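Local coordinates for fibronectin type III domain-containing protein (Simiduia agarivorans, PDB 6P2K) that probably hydrolyses beta-glucan chains such as xyloglucan, as a GH74 glycoside hydrolase whose catalytic part is built from seven-bladed beta-propellers, at residues B[494-506]-B[542-554]. Residues are numbered along the deposited sequence; the frame is centred on the assembly and turned at random.
Sequences VELAGGPNAKAGL and ALDYHDRGETLPV. With ZN (zinc ion), chain O.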
loop_
_atom_site.group_PDB
_atom_site.type_symbol
_atom_site.label_atom_id
_atom_site.label_comp_id
_atom_site.label_asym_id
_atom_site.label_seq_id
_atom_site.Cartn_x
_atom_site.Cartn_y
_atom_site.Cartn_z
ATOM N N VAL B 494 -9.387 14.889 -10.680
ATOM C CA VAL B 494 -10.636 14.636 -9.972
ATOM C C VAL B 494 -11.540 15.848 -10.156
ATOM O O VAL B 494 -11.062 16.986 -10.224
ATOM C CB VAL B 494 -10.412 14.348 -8.471
ATOM C CG1 VAL B 494 -9.594 13.077 -8.284
ATOM C CG2 VAL B 494 -9.742 15.529 -7.781
ATOM N N GLU B 495 -12.843 15.604 -10.255
ATOM C CA GLU B 495 -13.815 16.679 -10.418
ATOM C C GLU B 495 -14.266 17.181 -9.053
ATOM O O GLU B 495 -14.705 16.393 -8.209
ATOM C CB GLU B 495 -15.024 16.209 -11.226
ATOM C CG GLU B 495 -16.037 17.320 -11.486
ATOM C CD GLU B 495 -17.318 16.811 -12.108
ATOM O OE1 GLU B 495 -17.873 15.811 -11.607
ATOM O OE2 GLU B 495 -17.769 17.410 -13.104
ATOM N N LEU B 496 -14.180 18.493 -8.850
ATOM C CA LEU B 496 -14.514 19.093 -7.563
ATOM C C LEU B 496 -15.906 19.711 -7.513
ATOM O O LEU B 496 -16.527 19.705 -6.446
ATOM C CB LEU B 496 -13.483 20.167 -7.196
ATOM C CG LEU B 496 -12.116 19.660 -6.717
ATOM C CD1 LEU B 496 -11.200 20.827 -6.366
ATOM C CD2 LEU B 496 -12.275 18.717 -5.524
ATOM N N ALA B 497 -16.416 20.238 -8.625
ATOM C CA ALA B 497 -17.683 20.960 -8.587
ATOM C C ALA B 497 -18.238 21.105 -9.996
ATOM O O ALA B 497 -17.521 20.956 -10.988
ATOM C CB ALA B 497 -17.516 22.341 -7.941
ATOM N N GLY B 498 -19.532 21.415 -10.066
ATOM C CA GLY B 498 -20.173 21.709 -11.331
ATOM C C GLY B 498 -20.844 20.524 -11.992
ATOM O O GLY B 498 -21.401 19.653 -11.315
ATOM N N GLY B 499 -20.796 20.483 -13.323
ATOM C CA GLY B 499 -21.477 19.465 -14.084
ATOM C C GLY B 499 -22.967 19.732 -14.143
ATOM O O GLY B 499 -23.473 20.678 -13.532
ATOM N N PRO B 500 -23.703 18.903 -14.886
ATOM C CA PRO B 500 -25.159 19.103 -14.970
ATOM C C PRO B 500 -25.889 18.843 -13.664
ATOM O O PRO B 500 -27.009 19.341 -13.499
ATOM C CB PRO B 500 -25.592 18.116 -16.063
ATOM C CG PRO B 500 -24.509 17.091 -16.108
ATOM C CD PRO B 500 -23.238 17.805 -15.749
ATOM N N ASN B 501 -25.305 18.094 -12.730
ATOM C CA ASN B 501 -25.943 17.878 -11.437
ATOM C C ASN B 501 -25.504 18.893 -10.385
ATOM O O ASN B 501 -25.841 18.728 -9.207
ATOM C CB ASN B 501 -25.691 16.450 -10.939
ATOM C CG ASN B 501 -24.235 16.049 -10.998
ATOM O OD1 ASN B 501 -23.364 16.748 -10.483
ATOM N ND2 ASN B 501 -23.963 14.904 -11.615
ATOM N N ALA B 502 -24.767 19.932 -10.787
ATOM C CA ALA B 502 -24.431 21.060 -9.915
ATOM C C ALA B 502 -23.733 20.598 -8.634
ATOM O O ALA B 502 -24.112 20.968 -7.521
ATOM C CB ALA B 502 -25.677 21.890 -9.592
ATOM N N LYS B 503 -22.706 19.770 -8.808
ATOM C CA LYS B 503 -21.906 19.306 -7.684
ATOM C C LYS B 503 -21.341 20.492 -6.911
ATOM O O LYS B 503 -20.945 21.502 -7.499
ATOM C CB LYS B 503 -20.779 18.410 -8.198
ATOM C CG LYS B 503 -19.795 17.917 -7.154
ATOM C CD LYS B 503 -18.697 17.095 -7.828
ATOM C CE LYS B 503 -17.789 16.417 -6.816
ATOM N NZ LYS B 503 -18.514 15.358 -6.055
ATOM N N ALA B 504 -21.338 20.374 -5.582
ATOM C CA ALA B 504 -20.848 21.406 -4.668
ATOM C C ALA B 504 -21.649 22.700 -4.758
ATOM O O ALA B 504 -21.204 23.744 -4.269
ATOM C CB ALA B 504 -19.358 21.698 -4.891
ATOM N N GLY B 505 -22.833 22.658 -5.364
ATOM C CA GLY B 505 -23.609 23.870 -5.527
ATOM C C GLY B 505 -23.129 24.800 -6.620
ATOM O O GLY B 505 -23.652 25.912 -6.737
ATOM N N LEU B 506 -22.144 24.391 -7.417
ATOM C CA LEU B 506 -21.709 25.198 -8.551
ATOM C C LEU B 506 -22.629 24.936 -9.737
ATOM O O LEU B 506 -22.756 23.784 -10.162
ATOM C CB LEU B 506 -20.265 24.880 -8.915
ATOM C CG LEU B 506 -19.633 25.706 -10.043
ATOM C CD1 LEU B 506 -19.443 27.154 -9.620
ATOM C CD2 LEU B 506 -18.305 25.092 -10.477
ATOM N N ALA B 542 -11.297 21.514 0.087
ATOM C CA ALA B 542 -12.192 20.872 -0.870
ATOM C C ALA B 542 -11.673 19.495 -1.262
ATOM O O ALA B 542 -12.458 18.558 -1.455
ATOM C CB ALA B 542 -12.359 21.754 -2.106
ATOM N N LEU B 543 -10.352 19.350 -1.376
ATOM C CA LEU B 543 -9.796 18.041 -1.683
ATOM C C LEU B 543 -9.878 17.103 -0.482
ATOM O O LEU B 543 -10.025 15.889 -0.662
ATOM C CB LEU B 543 -8.360 18.188 -2.185
ATOM C CG LEU B 543 -8.301 18.745 -3.613
ATOM C CD1 LEU B 543 -6.935 19.316 -3.961
ATOM C CD2 LEU B 543 -8.701 17.671 -4.617
ATOM N N ASP B 544 -9.800 17.640 0.744
ATOM C CA ASP B 544 -10.006 16.810 1.930
ATOM C C ASP B 544 -11.374 16.140 1.881
ATOM O O ASP B 544 -11.496 14.930 2.105
ATOM C CB ASP B 544 -9.842 17.642 3.219
ATOM C CG ASP B 544 -8.392 18.008 3.495
ATOM O OD1 ASP B 544 -7.494 17.465 2.817
ATOM O OD2 ASP B 544 -8.152 18.838 4.396
ATOM N N TYR B 545 -12.416 16.910 1.559
ATOM C CA TYR B 545 -13.754 16.340 1.447
ATOM C C TYR B 545 -13.843 15.358 0.288
ATOM O O TYR B 545 -14.460 14.294 0.415
ATOM C CB TYR B 545 -14.793 17.449 1.272
ATOM C CG TYR B 545 -15.259 18.063 2.566
ATOM C CD1 TYR B 545 -14.393 18.818 3.348
ATOM C CD2 TYR B 545 -16.565 17.893 3.009
ATOM C CE1 TYR B 545 -14.812 19.386 4.533
ATOM C CE2 TYR B 545 -16.993 18.458 4.196
ATOM C CZ TYR B 545 -16.110 19.204 4.953
ATOM O OH TYR B 545 -16.526 19.772 6.132
ATOM N N HIS B 546 -13.239 15.698 -0.854
ATOM C CA HIS B 546 -13.350 14.831 -2.022
ATOM C C HIS B 546 -12.736 13.464 -1.756
ATOM O O HIS B 546 -13.291 12.437 -2.165
ATOM C CB HIS B 546 -12.687 15.473 -3.240
ATOM C CG HIS B 546 -12.618 14.557 -4.422
ATOM N ND1 HIS B 546 -11.616 13.621 -4.582
ATOM C CD2 HIS B 546 -13.444 14.409 -5.484
ATOM C CE1 HIS B 546 -11.823 12.945 -5.697
ATOM N NE2 HIS B 546 -12.923 13.407 -6.266
ATOM N N ASP B 547 -11.588 13.428 -1.076
ATOM C CA ASP B 547 -10.920 12.160 -0.813
ATOM C C ASP B 547 -11.711 11.269 0.134
ATOM O O ASP B 547 -11.427 10.069 0.213
ATOM C CB ASP B 547 -9.520 12.411 -0.252
ATOM C CG ASP B 547 -8.571 12.992 -1.292
ATOM O OD1 ASP B 547 -8.940 13.027 -2.485
ATOM O OD2 ASP B 547 -7.454 13.411 -0.918
ATOM N N ARG B 548 -12.684 11.822 0.855
ATOM C CA ARG B 548 -13.558 11.045 1.724
ATOM C C ARG B 548 -14.833 10.594 1.026
ATOM O O ARG B 548 -15.743 10.093 1.695
ATOM C CB ARG B 548 -13.940 11.855 2.964
ATOM C CG ARG B 548 -12.845 12.032 3.979
ATOM C CD ARG B 548 -13.408 12.689 5.230
ATOM N NE ARG B 548 -13.635 14.123 5.051
ATOM C CZ ARG B 548 -12.708 15.053 5.263
ATOM N NH1 ARG B 548 -11.492 14.698 5.659
ATOM N NH2 ARG B 548 -12.993 16.337 5.082
ATOM N N GLY B 549 -14.925 10.767 -0.290
ATOM C CA GLY B 549 -16.180 10.517 -0.973
ATOM C C GLY B 549 -17.261 11.510 -0.614
ATOM O O GLY B 549 -18.441 11.150 -0.579
ATOM N N GLU B 550 -16.884 12.753 -0.321
ATOM C CA GLU B 550 -17.818 13.802 0.058
ATOM C C GLU B 550 -17.551 15.031 -0.801
ATOM O O GLU B 550 -16.643 15.045 -1.638
ATOM C CB GLU B 550 -17.701 14.135 1.552
ATOM C CG GLU B 550 -18.150 13.011 2.477
ATOM C CD GLU B 550 -19.638 12.717 2.378
ATOM O OE1 GLU B 550 -20.036 11.564 2.651
ATOM O OE2 GLU B 550 -20.410 13.635 2.035
ATOM N N THR B 551 -18.348 16.076 -0.594
ATOM C CA THR B 551 -18.219 17.290 -1.385
ATOM C C THR B 551 -18.386 18.504 -0.489
ATOM O O THR B 551 -19.371 18.606 0.247
ATOM C CB THR B 551 -19.247 17.333 -2.519
ATOM O OG1 THR B 551 -19.239 16.081 -3.213
ATOM C CG2 THR B 551 -18.902 18.445 -3.493
ATOM N N LEU B 552 -17.431 19.401 -0.551
ATOM C CA LEU B 552 -17.489 20.681 0.142
ATOM C C LEU B 552 -18.116 21.726 -0.772
ATOM O O LEU B 552 -17.655 21.897 -1.906
ATOM C CB LEU B 552 -16.097 21.131 0.552
ATOM C CG LEU B 552 -16.016 22.479 1.262
ATOM C CD1 LEU B 552 -16.440 22.335 2.717
ATOM C CD2 LEU B 552 -14.611 23.046 1.159
ATOM N N PRO B 553 -19.162 22.427 -0.334
ATOM C CA PRO B 553 -19.802 23.418 -1.209
ATOM C C PRO B 553 -18.841 24.529 -1.599
ATOM O O PRO B 553 -17.940 24.896 -0.841
ATOM C CB PRO B 553 -20.954 23.960 -0.352
ATOM C CG PRO B 553 -21.212 22.893 0.659
ATOM C CD PRO B 553 -19.870 22.283 0.949
ATOM N N VAL B 554 -19.035 25.059 -2.806
ATOM C CA VAL B 554 -18.357 26.284 -3.211
ATOM C C VAL B 554 -19.070 27.449 -2.538
ATOM O O VAL B 554 -20.118 27.267 -1.906
ATOM C CB VAL B 554 -18.336 26.458 -4.740
ATOM C CG1 VAL B 554 -17.634 25.285 -5.406
ATOM C CG2 VAL B 554 -19.754 26.615 -5.277
HETATM ZN ZN ZN O . -9.636 18.876 6.083
HETATM O O HOH W 1 -15.558 20.774 -3.959
HETATM O O HOH W 2 -16.577 14.576 -4.194
HETATM O O HOH W 3 -22.815 26.356 -2.621
HETATM O O HOH W 4 -11.683 19.373 5.727
HETATM O O HOH W 5 -8.730 20.176 7.276
#
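The imidazole of H546 carries V494 over one face, CG2 sitting 4.1 Å from the ring centroid in a CH-pi contact. D547 OD1 lies in plane at the edge, taking a weak bond from ND1, while NE2 bonds E389 of the second subunit, and the two bonds probably help hold the ring's orientation. With CG anti to the backbone N (chi1 173°), the ring swings off the helix onto the strand. Beside V494, L496 CD2 meets L543 CD2 at 3.8 Å and also reaches H546 CB.

Further along, K503 stretches out and bends only at its last torsion (chi4 68°), bringing NZ within 3.0 Å of T551 OG1, which also bonds S380 of the second subunit. Water 2 links NZ to E550 O. A methionine in place of K503 would probably leave T551 OG1 and this water without their shared donor. V554 N donates a 2.9 Å hydrogen bond to A504 O, and V554 CG1 packs against both A497 CB and A504 CB.

G549 closes helix 539-547 with a Schellman motif; the contact joins outer strand 493-496 of one four-stranded antiparallel sheet to the helical insertion before outer strand 555-559 of another, as between blades of a beta-propeller.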